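Local coordinates for protein Non-reducing end beta-L-arabinofuranosidase (PDB 5MQO) that probably hydrolyses glycosidic bonds in plant pectin, acting as a family GH127 aceric acidase of a gut bacterium, at residues F428-A437 against W682-W693; P536-N547 against G570-M579. All blocks are in the same frame, centred on the assembly; numbering follows the deposited sequence.

Contact 1: F428-A437 against W682-W693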
loop_
_atom_site.group_PDB
_atom_site.type_symbol
_atom_site.label_atom_id
_atom_site.label_comp_id
_atom_site.label_asym_id
_atom_site.label_seq_id
_atom_site.Cartn_x
_atom_site.Cartn_y
_atom_site.Cartn_z
ATOM N N PHE A 428 12.450 5.964 4.107
ATOM C CA PHE A 428 12.022 5.966 5.498
ATOM C C PHE A 428 11.744 4.552 5.962
ATOM O O PHE A 428 11.085 3.796 5.244
ATOM C CB PHE A 428 10.677 6.729 5.690
ATOM C CG PHE A 428 10.803 8.208 5.898
ATOM C CD1 PHE A 428 11.771 8.745 6.751
ATOM C CD2 PHE A 428 9.909 9.059 5.281
ATOM C CE1 PHE A 428 11.858 10.103 6.945
ATOM C CE2 PHE A 428 10.005 10.416 5.458
ATOM C CZ PHE A 428 10.975 10.942 6.292
ATOM N N TYR A 429 12.151 4.259 7.193
ATOM C CA TYR A 429 11.580 3.152 7.962
ATOM C C TYR A 429 10.238 3.582 8.627
ATOM O O TYR A 429 9.182 3.052 8.263
ATOM C CB TYR A 429 12.578 2.679 9.006
ATOM C CG TYR A 429 12.243 1.361 9.693
ATOM C CD1 TYR A 429 12.355 0.128 9.013
ATOM C CD2 TYR A 429 11.871 1.331 11.033
ATOM C CE1 TYR A 429 12.083 -1.081 9.660
ATOM C CE2 TYR A 429 11.596 0.135 11.682
ATOM C CZ TYR A 429 11.707 -1.065 11.001
ATOM O OH TYR A 429 11.426 -2.230 11.655
ATOM N N THR A 430 10.274 4.538 9.577
ATOM C CA THR A 430 9.053 5.128 10.156
ATOM C C THR A 430 8.413 6.220 9.250
ATOM O O THR A 430 9.110 6.930 8.520
ATOM C CB THR A 430 9.323 5.771 11.534
ATOM O OG1 THR A 430 10.449 6.653 11.446
ATOM C CG2 THR A 430 9.586 4.734 12.560
ATOM N N ASN A 431 7.091 6.357 9.361
ATOM C CA ASN A 431 6.313 7.389 8.698
ATOM C C ASN A 431 5.483 8.191 9.716
ATOM O O ASN A 431 4.254 8.049 9.777
ATOM C CB ASN A 431 5.390 6.760 7.676
ATOM C CG ASN A 431 6.135 6.264 6.490
ATOM O OD1 ASN A 431 6.438 7.021 5.567
ATOM N ND2 ASN A 431 6.456 5.001 6.505
ATOM N N PRO A 432 6.144 9.072 10.482
ATOM C CA PRO A 432 5.422 9.851 11.471
ATOM C C PRO A 432 4.457 10.857 10.846
ATOM O O PRO A 432 4.610 11.209 9.682
ATOM C CB PRO A 432 6.555 10.580 12.228
ATOM C CG PRO A 432 7.623 10.758 11.227
ATOM C CD PRO A 432 7.497 9.614 10.249
ATOM N N LEU A 433 3.492 11.318 11.640
ATOM C CA LEU A 433 2.604 12.407 11.233
ATOM C C LEU A 433 2.937 13.749 11.856
ATOM O O LEU A 433 2.135 14.670 11.771
ATOM C CB LEU A 433 1.174 12.029 11.571
ATOM C CG LEU A 433 0.485 11.125 10.537
ATOM C CD1 LEU A 433 0.902 9.649 10.716
ATOM C CD2 LEU A 433 -1.040 11.351 10.619
ATOM N N ARG A 434 4.095 13.849 12.503
ATOM C CA ARG A 434 4.574 15.079 13.132
ATOM C C ARG A 434 6.071 14.986 13.473
ATOM O O ARG A 434 6.537 13.974 14.042
ATOM C CB ARG A 434 3.780 15.422 14.432
ATOM C CG ARG A 434 4.113 16.779 15.057
ATOM C CD ARG A 434 3.037 17.367 15.961
ATOM N NE ARG A 434 1.666 17.308 15.420
ATOM C CZ ARG A 434 0.530 17.190 16.146
ATOM N NH1 ARG A 434 0.519 17.104 17.492
ATOM N NH2 ARG A 434 -0.639 17.136 15.516
ATOM N N ILE A 435 6.815 16.036 13.123
ATOM C CA ILE A 435 8.149 16.261 13.671
ATOM C C ILE A 435 8.112 17.588 14.394
ATOM O O ILE A 435 7.795 18.601 13.796
ATOM C CB ILE A 435 9.243 16.345 12.570
ATOM C CG1 ILE A 435 9.273 15.070 11.712
ATOM C CG2 ILE A 435 10.615 16.620 13.186
ATOM C CD1 ILE A 435 9.847 13.852 12.403
ATOM N N SER A 436 8.474 17.578 15.664
ATOM C CA SER A 436 8.651 18.800 16.428
ATOM C C SER A 436 10.082 18.879 16.901
ATOM O O SER A 436 10.559 17.962 17.539
ATOM C CB SER A 436 7.724 18.777 17.638
ATOM O OG SER A 436 8.124 19.723 18.619
ATOM N N ALA A 437 10.761 19.980 16.644
ATOM C CA ALA A 437 12.130 20.164 17.173
ATOM C C ALA A 437 12.202 20.272 18.718
ATOM O O ALA A 437 13.237 19.990 19.297
ATOM C CB ALA A 437 12.802 21.358 16.522
ATOM N N TRP A 682 6.777 15.102 1.782
ATOM C CA TRP A 682 7.441 15.749 2.912
ATOM C C TRP A 682 8.899 15.299 3.000
ATOM O O TRP A 682 9.278 14.265 2.435
ATOM C CB TRP A 682 6.681 15.586 4.241
ATOM C CG TRP A 682 7.076 14.494 5.101
ATOM C CD1 TRP A 682 6.629 13.235 5.048
ATOM C CD2 TRP A 682 7.978 14.556 6.199
ATOM N NE1 TRP A 682 7.187 12.489 6.033
ATOM C CE2 TRP A 682 8.036 13.274 6.756
ATOM C CE3 TRP A 682 8.765 15.577 6.765
ATOM C CZ2 TRP A 682 8.838 12.963 7.879
ATOM C CZ3 TRP A 682 9.576 15.268 7.870
ATOM C CH2 TRP A 682 9.598 13.969 8.418
ATOM N N GLY A 683 9.704 16.131 3.661
ATOM C CA GLY A 683 11.091 15.828 3.942
ATOM C C GLY A 683 11.981 15.673 2.726
ATOM O O GLY A 683 12.898 14.886 2.773
ATOM N N ASN A 684 11.721 16.401 1.645
ATOM C CA ASN A 684 12.630 16.431 0.484
ATOM C C ASN A 684 13.374 17.782 0.383
ATOM O O ASN A 684 14.053 18.028 -0.616
ATOM C CB ASN A 684 11.852 16.168 -0.833
ATOM C CG ASN A 684 11.416 14.724 -0.981
ATOM O OD1 ASN A 684 12.154 13.891 -1.490
ATOM N ND2 ASN A 684 10.211 14.423 -0.532
ATOM N N ARG A 685 13.239 18.655 1.386
ATOM C CA ARG A 685 13.813 20.004 1.339
ATOM C C ARG A 685 14.560 20.302 2.645
ATOM O O ARG A 685 14.497 21.389 3.209
ATOM C CB ARG A 685 12.702 21.008 1.082
ATOM C CG ARG A 685 11.981 20.812 -0.246
ATOM C CD ARG A 685 10.772 21.743 -0.386
ATOM N NE ARG A 685 9.745 21.438 0.612
ATOM C CZ ARG A 685 8.658 22.160 0.861
ATOM N NH1 ARG A 685 7.831 21.761 1.814
ATOM N NH2 ARG A 685 8.396 23.271 0.190
ATOM N N GLY A 686 15.273 19.305 3.133
ATOM C CA GLY A 686 16.124 19.471 4.299
ATOM C C GLY A 686 15.408 19.127 5.575
ATOM O O GLY A 686 14.245 18.776 5.554
ATOM N N LYS A 687 16.154 19.204 6.672
ATOM C CA LYS A 687 15.643 19.073 8.032
ATOM C C LYS A 687 14.731 20.222 8.373
ATOM O O LYS A 687 15.025 21.348 8.036
ATOM C CB LYS A 687 16.813 19.079 9.027
ATOM C CG LYS A 687 16.418 18.876 10.497
ATOM C CD LYS A 687 17.428 18.000 11.262
ATOM C CE LYS A 687 17.303 18.134 12.784
ATOM N NZ LYS A 687 18.007 19.357 13.281
ATOM N N GLY A 688 13.644 19.945 9.077
ATOM C CA GLY A 688 12.756 21.009 9.527
ATOM C C GLY A 688 11.672 20.425 10.397
ATOM O O GLY A 688 11.862 19.374 10.993
ATOM N N GLU A 689 10.537 21.110 10.472
ATOM C CA GLU A 689 9.389 20.626 11.218
ATOM C C GLU A 689 8.246 20.245 10.271
ATOM O O GLU A 689 8.241 20.635 9.122
ATOM C CB GLU A 689 8.991 21.667 12.278
ATOM C CG GLU A 689 10.029 21.811 13.393
ATOM C CD GLU A 689 9.584 22.723 14.539
ATOM O OE1 GLU A 689 9.970 23.899 14.506
ATOM O OE2 GLU A 689 8.878 22.263 15.478
ATOM N N MET A 690 7.319 19.415 10.743
ATOM C CA MET A 690 6.202 18.929 9.911
ATOM C C MET A 690 5.027 18.499 10.779
ATOM O O MET A 690 5.235 18.017 11.888
ATOM C CB MET A 690 6.642 17.750 9.031
ATOM C CG MET A 690 5.554 17.169 8.112
ATOM S SD MET A 690 4.427 15.962 8.864
ATOM C CE MET A 690 5.373 14.461 8.911
ATOM N N THR A 691 3.800 18.663 10.271
ATOM C CA THR A 691 2.624 18.106 10.952
ATOM C C THR A 691 1.540 17.873 9.911
ATOM O O THR A 691 1.413 18.692 9.004
ATOM C CB THR A 691 2.106 19.020 12.101
ATOM O OG1 THR A 691 0.982 18.413 12.757
ATOM C CG2 THR A 691 1.672 20.391 11.590
ATOM N N VAL A 692 0.783 16.774 10.031
ATOM C CA VAL A 692 -0.408 16.578 9.212
ATOM C C VAL A 692 -1.593 17.257 9.906
ATOM O O VAL A 692 -2.271 18.087 9.320
ATOM C CB VAL A 692 -0.702 15.080 8.924
ATOM C CG1 VAL A 692 -1.990 14.880 8.112
ATOM C CG2 VAL A 692 0.482 14.425 8.230
ATOM N N TRP A 693 -1.847 16.915 11.156
ATOM C CA TRP A 693 -3.010 17.469 11.860
ATOM C C TRP A 693 -2.631 18.824 12.444
ATOM O O TRP A 693 -1.526 18.964 12.970
ATOM C CB TRP A 693 -3.515 16.504 12.951
ATOM C CG TRP A 693 -4.159 15.340 12.377
ATOM C CD1 TRP A 693 -3.544 14.242 11.918
ATOM C CD2 TRP A 693 -5.551 15.157 12.138
ATOM N NE1 TRP A 693 -4.461 13.356 11.423
ATOM C CE2 TRP A 693 -5.708 13.893 11.549
ATOM C CE3 TRP A 693 -6.693 15.925 12.404
ATOM C CZ2 TRP A 693 -6.959 13.376 11.188
ATOM C CZ3 TRP A 693 -7.946 15.429 12.037
ATOM C CH2 TRP A 693 -8.068 14.164 11.435
#
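W682 meets F428 and I435 mainly with the six-membered part of its indole, a hydrophobic start to a contact that later mixes polar and apolar pairs. W682 CZ2 lies 3.3 Å from F428 CZ, yet the two rings are a poor stack: their planes are 21° apart and slid so far that they barely overlap. I435 CG1 comes to within 3.5 Å of W682 CH2, and the methyl CE of M690 sits over the centre of one indole face. After an excursion through glycines, E689 reaches back, its OE2 taking the backbone N of A437 at 3.2 Å from above the carboxylate plane. M690 then pairs with I435 as the hydrogen-bonded pair of a short antiparallel bridge, I435 N to M690 O being 2.8 Å. Bends at chi2 and chi3 fold the M690 chain back, so that M690 CE arrives 3.4 Å from P432 O. At T691 the hydroxyl works in both directions: OG1 receives R434 NE at 3.0 Å and donates to W693 O at 2.6 Å. Holding CG anti to the backbone N (chi1 -173°), the R434 chain runs alongside T691, and its NH2 adds a weak bond to W693 O. V692 N closes the pairing on L433 O at 3.0 Å, while L433 CD2 touches the edge of the W693 indole. The 434-435 segment thus adds a short strand to strand 690-697 of the C-terminal-domain sheet, where V692 packs on strands 604-609 and 596-601, W682 on C607 and E609, and W693 on V598.

Contact 2: P536-N547 against G570-M579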
loop_
_atom_site.group_PDB
_atom_site.type_symbol
_atom_site.label_atom_id
_atom_site.label_comp_id
_atom_site.label_asym_id
_atom_site.label_seq_id
_atom_site.Cartn_x
_atom_site.Cartn_y
_atom_site.Cartn_z
ATOM N N PRO A 536 -14.566 7.516 -5.802
ATOM C CA PRO A 536 -13.908 7.661 -4.487
ATOM C C PRO A 536 -14.807 8.089 -3.328
ATOM O O PRO A 536 -15.750 8.849 -3.524
ATOM C CB PRO A 536 -12.825 8.716 -4.740
ATOM C CG PRO A 536 -12.442 8.490 -6.156
ATOM C CD PRO A 536 -13.698 8.044 -6.875
ATOM N N GLU A 537 -14.487 7.565 -2.143
ATOM C CA GLU A 537 -15.194 7.848 -0.899
ATOM C C GLU A 537 -15.141 9.333 -0.642
ATOM O O GLU A 537 -16.131 9.925 -0.245
ATOM C CB GLU A 537 -14.567 7.081 0.277
ATOM C CG GLU A 537 -15.449 7.067 1.527
ATOM C CD GLU A 537 -14.818 6.422 2.755
ATOM O OE1 GLU A 537 -13.613 6.105 2.744
ATOM O OE2 GLU A 537 -15.537 6.232 3.755
ATOM N N TRP A 538 -13.998 9.943 -0.919
ATOM C CA TRP A 538 -13.875 11.404 -0.835
ATOM C C TRP A 538 -14.726 12.250 -1.803
ATOM O O TRP A 538 -14.837 13.453 -1.590
ATOM C CB TRP A 538 -12.402 11.840 -0.932
ATOM C CG TRP A 538 -11.661 11.380 -2.119
ATOM C CD1 TRP A 538 -10.817 10.328 -2.172
ATOM C CD2 TRP A 538 -11.650 11.972 -3.428
ATOM N NE1 TRP A 538 -10.275 10.209 -3.429
ATOM C CE2 TRP A 538 -10.778 11.199 -4.227
ATOM C CE3 TRP A 538 -12.295 13.076 -4.007
ATOM C CZ2 TRP A 538 -10.533 11.489 -5.588
ATOM C CZ3 TRP A 538 -12.059 13.361 -5.368
ATOM C CH2 TRP A 538 -11.183 12.568 -6.137
ATOM N N CYS A 539 -15.308 11.654 -2.849
ATOM C CA CYS A 539 -15.953 12.415 -3.942
ATOM C C CYS A 539 -17.473 12.618 -3.796
ATOM O O CYS A 539 -18.268 11.648 -3.923
ATOM C CB CYS A 539 -15.689 11.747 -5.295
ATOM S SG CYS A 539 -16.407 12.639 -6.699
ATOM N N GLY A 540 -17.858 13.890 -3.605
ATOM C CA GLY A 540 -19.256 14.280 -3.396
ATOM C C GLY A 540 -20.122 14.491 -4.638
ATOM O O GLY A 540 -21.356 14.345 -4.566
ATOM N N LYS A 541 -19.495 14.870 -5.757
ATOM C CA LYS A 541 -20.192 14.982 -7.051
ATOM C C LYS A 541 -19.342 14.329 -8.099
ATOM O O LYS A 541 -18.133 14.507 -8.110
ATOM C CB LYS A 541 -20.458 16.455 -7.447
ATOM C CG LYS A 541 -21.582 17.113 -6.641
ATOM C CD LYS A 541 -21.276 18.529 -6.113
ATOM C CE LYS A 541 -21.804 18.734 -4.681
ATOM N NZ LYS A 541 -22.075 20.166 -4.361
ATOM N N ALA A 542 -19.972 13.592 -8.994
ATOM C CA ALA A 542 -19.265 13.107 -10.160
ATOM C C ALA A 542 -20.205 12.857 -11.329
ATOM O O ALA A 542 -21.372 12.508 -11.125
ATOM C CB ALA A 542 -18.505 11.842 -9.809
ATOM N N ALA A 543 -19.687 13.043 -12.544
ATOM C CA ALA A 543 -20.486 12.895 -13.758
ATOM C C ALA A 543 -19.726 12.095 -14.799
ATOM O O ALA A 543 -18.476 12.160 -14.871
ATOM C CB ALA A 543 -20.882 14.261 -14.316
ATOM N N LEU A 544 -20.507 11.351 -15.593
ATOM C CA LEU A 544 -20.024 10.621 -16.769
ATOM C C LEU A 544 -20.535 11.177 -18.113
ATOM O O LEU A 544 -21.622 11.762 -18.203
ATOM C CB LEU A 544 -20.453 9.167 -16.668
ATOM C CG LEU A 544 -19.728 8.330 -15.616
ATOM C CD1 LEU A 544 -20.489 7.029 -15.409
ATOM C CD2 LEU A 544 -18.288 8.041 -16.016
ATOM N N THR A 545 -19.732 10.985 -19.157
ATOM C CA THR A 545 -20.175 11.196 -20.539
ATOM C C THR A 545 -19.676 10.029 -21.396
ATOM O O THR A 545 -18.685 9.385 -21.046
ATOM C CB THR A 545 -19.698 12.552 -21.110
ATOM O OG1 THR A 545 -18.275 12.532 -21.290
ATOM C CG2 THR A 545 -20.102 13.713 -20.192
ATOM N N VAL A 546 -20.400 9.723 -22.473
ATOM C CA VAL A 546 -19.929 8.756 -23.481
ATOM C C VAL A 546 -19.982 9.357 -24.887
ATOM O O VAL A 546 -21.062 9.638 -25.430
ATOM C CB VAL A 546 -20.687 7.415 -23.474
ATOM C CG1 VAL A 546 -19.905 6.383 -24.279
ATOM C CG2 VAL A 546 -20.898 6.921 -22.057
ATOM N N ASN A 547 -18.795 9.533 -25.462
ATOM C CA ASN A 547 -18.577 10.329 -26.659
ATOM C C ASN A 547 -19.182 11.745 -26.549
ATOM O O ASN A 547 -19.721 12.267 -27.520
ATOM C CB ASN A 547 -19.086 9.579 -27.894
ATOM C CG ASN A 547 -18.297 8.307 -28.185
ATOM O OD1 ASN A 547 -17.073 8.348 -28.350
ATOM N ND2 ASN A 547 -19.004 7.177 -28.301
ATOM N N GLY A 570 -12.761 3.467 -30.900
ATOM C CA GLY A 570 -12.766 4.910 -30.795
ATOM C C GLY A 570 -13.756 5.507 -29.822
ATOM O O GLY A 570 -13.778 6.733 -29.679
ATOM N N ASP A 571 -14.572 4.687 -29.144
ATOM C CA ASP A 571 -15.478 5.223 -28.096
ATOM C C ASP A 571 -14.651 5.910 -26.988
ATOM O O ASP A 571 -13.450 5.616 -26.774
ATOM C CB ASP A 571 -16.441 4.153 -27.497
ATOM C CG ASP A 571 -17.630 3.785 -28.435
ATOM O OD1 ASP A 571 -18.076 4.616 -29.243
ATOM O OD2 ASP A 571 -18.138 2.645 -28.357
ATOM N N VAL A 572 -15.308 6.851 -26.317
ATOM C CA VAL A 572 -14.678 7.691 -25.304
ATOM C C VAL A 572 -15.612 7.813 -24.113
ATOM O O VAL A 572 -16.719 8.310 -24.256
ATOM C CB VAL A 572 -14.383 9.084 -25.896
ATOM C CG1 VAL A 572 -14.174 10.144 -24.821
ATOM C CG2 VAL A 572 -13.173 9.012 -26.815
ATOM N N VAL A 573 -15.167 7.353 -22.949
ATOM C CA VAL A 573 -15.837 7.651 -21.686
ATOM C C VAL A 573 -15.023 8.696 -20.920
ATOM O O VAL A 573 -13.784 8.693 -20.960
ATOM C CB VAL A 573 -15.972 6.407 -20.792
ATOM C CG1 VAL A 573 -16.962 6.673 -19.661
ATOM C CG2 VAL A 573 -16.416 5.206 -21.597
ATOM N N GLU A 574 -15.729 9.571 -20.211
ATOM C CA GLU A 574 -15.105 10.675 -19.503
ATOM C C GLU A 574 -15.751 10.897 -18.125
ATOM O O GLU A 574 -16.885 11.364 -18.012
ATOM C CB GLU A 574 -15.151 11.948 -20.349
ATOM C CG GLU A 574 -14.111 12.985 -19.950
ATOM C CD GLU A 574 -14.045 14.152 -20.918
ATOM O OE1 GLU A 574 -13.482 13.978 -22.028
ATOM O OE2 GLU A 574 -14.569 15.233 -20.558
ATOM N N LEU A 575 -15.007 10.536 -17.081
ATOM C CA LEU A 575 -15.413 10.747 -15.701
ATOM C C LEU A 575 -14.951 12.119 -15.308
ATOM O O LEU A 575 -13.777 12.432 -15.501
ATOM C CB LEU A 575 -14.728 9.714 -14.829
ATOM C CG LEU A 575 -15.027 9.758 -13.333
ATOM C CD1 LEU A 575 -16.502 9.523 -13.038
ATOM C CD2 LEU A 575 -14.171 8.733 -12.609
ATOM N N VAL A 576 -15.864 12.946 -14.800
ATOM C CA VAL A 576 -15.487 14.214 -14.157
ATOM C C VAL A 576 -15.825 14.130 -12.678
ATOM O O VAL A 576 -16.989 14.122 -12.325
ATOM C CB VAL A 576 -16.218 15.437 -14.768
ATOM C CG1 VAL A 576 -15.767 16.746 -14.108
ATOM C CG2 VAL A 576 -15.994 15.502 -16.266
ATOM N N MET A 577 -14.802 14.042 -11.834
ATOM C CA MET A 577 -14.958 14.041 -10.362
ATOM C C MET A 577 -14.662 15.434 -9.874
ATOM O O MET A 577 -13.659 15.998 -10.260
ATOM C CB MET A 577 -13.972 13.061 -9.686
ATOM C CG MET A 577 -14.249 11.579 -9.960
ATOM S SD MET A 577 -12.880 10.404 -9.673
ATOM C CE MET A 577 -11.824 10.757 -11.063
ATOM N N ASP A 578 -15.539 16.012 -9.067
ATOM C CA ASP A 578 -15.193 17.244 -8.369
ATOM C C ASP A 578 -14.124 16.908 -7.373
ATOM O O ASP A 578 -14.227 15.916 -6.666
ATOM C CB ASP A 578 -16.368 17.827 -7.603
ATOM C CG ASP A 578 -17.298 18.629 -8.480
ATOM O OD1 ASP A 578 -17.187 18.580 -9.744
ATOM O OD2 ASP A 578 -18.157 19.311 -7.872
ATOM N N MET A 579 -13.111 17.749 -7.306
ATOM C CA MET A 579 -11.987 17.513 -6.443
ATOM C C MET A 579 -11.681 18.770 -5.643
ATOM O O MET A 579 -10.627 19.372 -5.775
ATOM C CB MET A 579 -10.806 17.061 -7.288
ATOM C CG MET A 579 -9.675 16.536 -6.441
ATOM S SD MET A 579 -8.217 16.158 -7.383
ATOM C CE MET A 579 -8.687 14.571 -8.024
#
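M577 and A542 face each other in an antiparallel pair of strands, 542-546 with 572-577, within the β-sandwich-like GH127 middle domain. M577 shows how one side chain can tie a strand to the turn before its partner. M577 CB lies beside C539 SG, a doubtful approach because that sulfur clashes with K541 O in the model. M577 CG is 4.3 Å from A542 CB. Beyond it, a chi1 of -68° and a nearly extended chi2 carry M577 SD across the P536 ring, 3.8 Å from P536 CD, and the chain bends only at its last torsion. The same sulfur makes a Met-aromatic contact with W538, 5.4 Å from the centroid of the six-membered ring and oblique to it. The W538 ring has P536 CB over one face, offset toward the rim, and D578 O at its edge, 3.6 Å from W538 CZ3; M579 CE approaches W538 CH2. P536 and W538 belong to a type I turn, whose W538 also touches helix 402-416. Along the strands, A543 and V576 exchange two backbone bonds, V576 N to A543 O being 2.7 Å. A542, L544, V546, V573, L575 and M577 share one face. On it L544 CD2 meets L575 CD1 at 3.8 Å, and L544 and V546 continue onto strand 559-565 of a second sheet. E574, on the other face, forms a salt bridge with R516. At the far end D571 OD2 is taken by K568 N, while N547 ND2 reaches D571 OD1 at 2.9 Å; OD1 lies close to the amide plane, but ND2 comes from above the carboxylate plane.

In the fold
The two contacts show local and long-range strand pairing in one chain. Residues 428-437 come first, then both segments of contact 2, only 23 residues apart, and finally 682-693, so the whole of contact 2 lies between the halves of contact 1. Their centres are 34 Å apart, the nearest atoms about 13 Å, and they do not touch. They also belong to different sheets: contact 2 joins neighbouring strands of the seven-strand antiparallel sheet in the middle domain, whereas contact 1 attaches a segment from the catalytic-domain region to the mixed sheet of the C-terminal domain. Contact 2 is thus internal to one domain; contact 1 joins two, across 245 residues of chain.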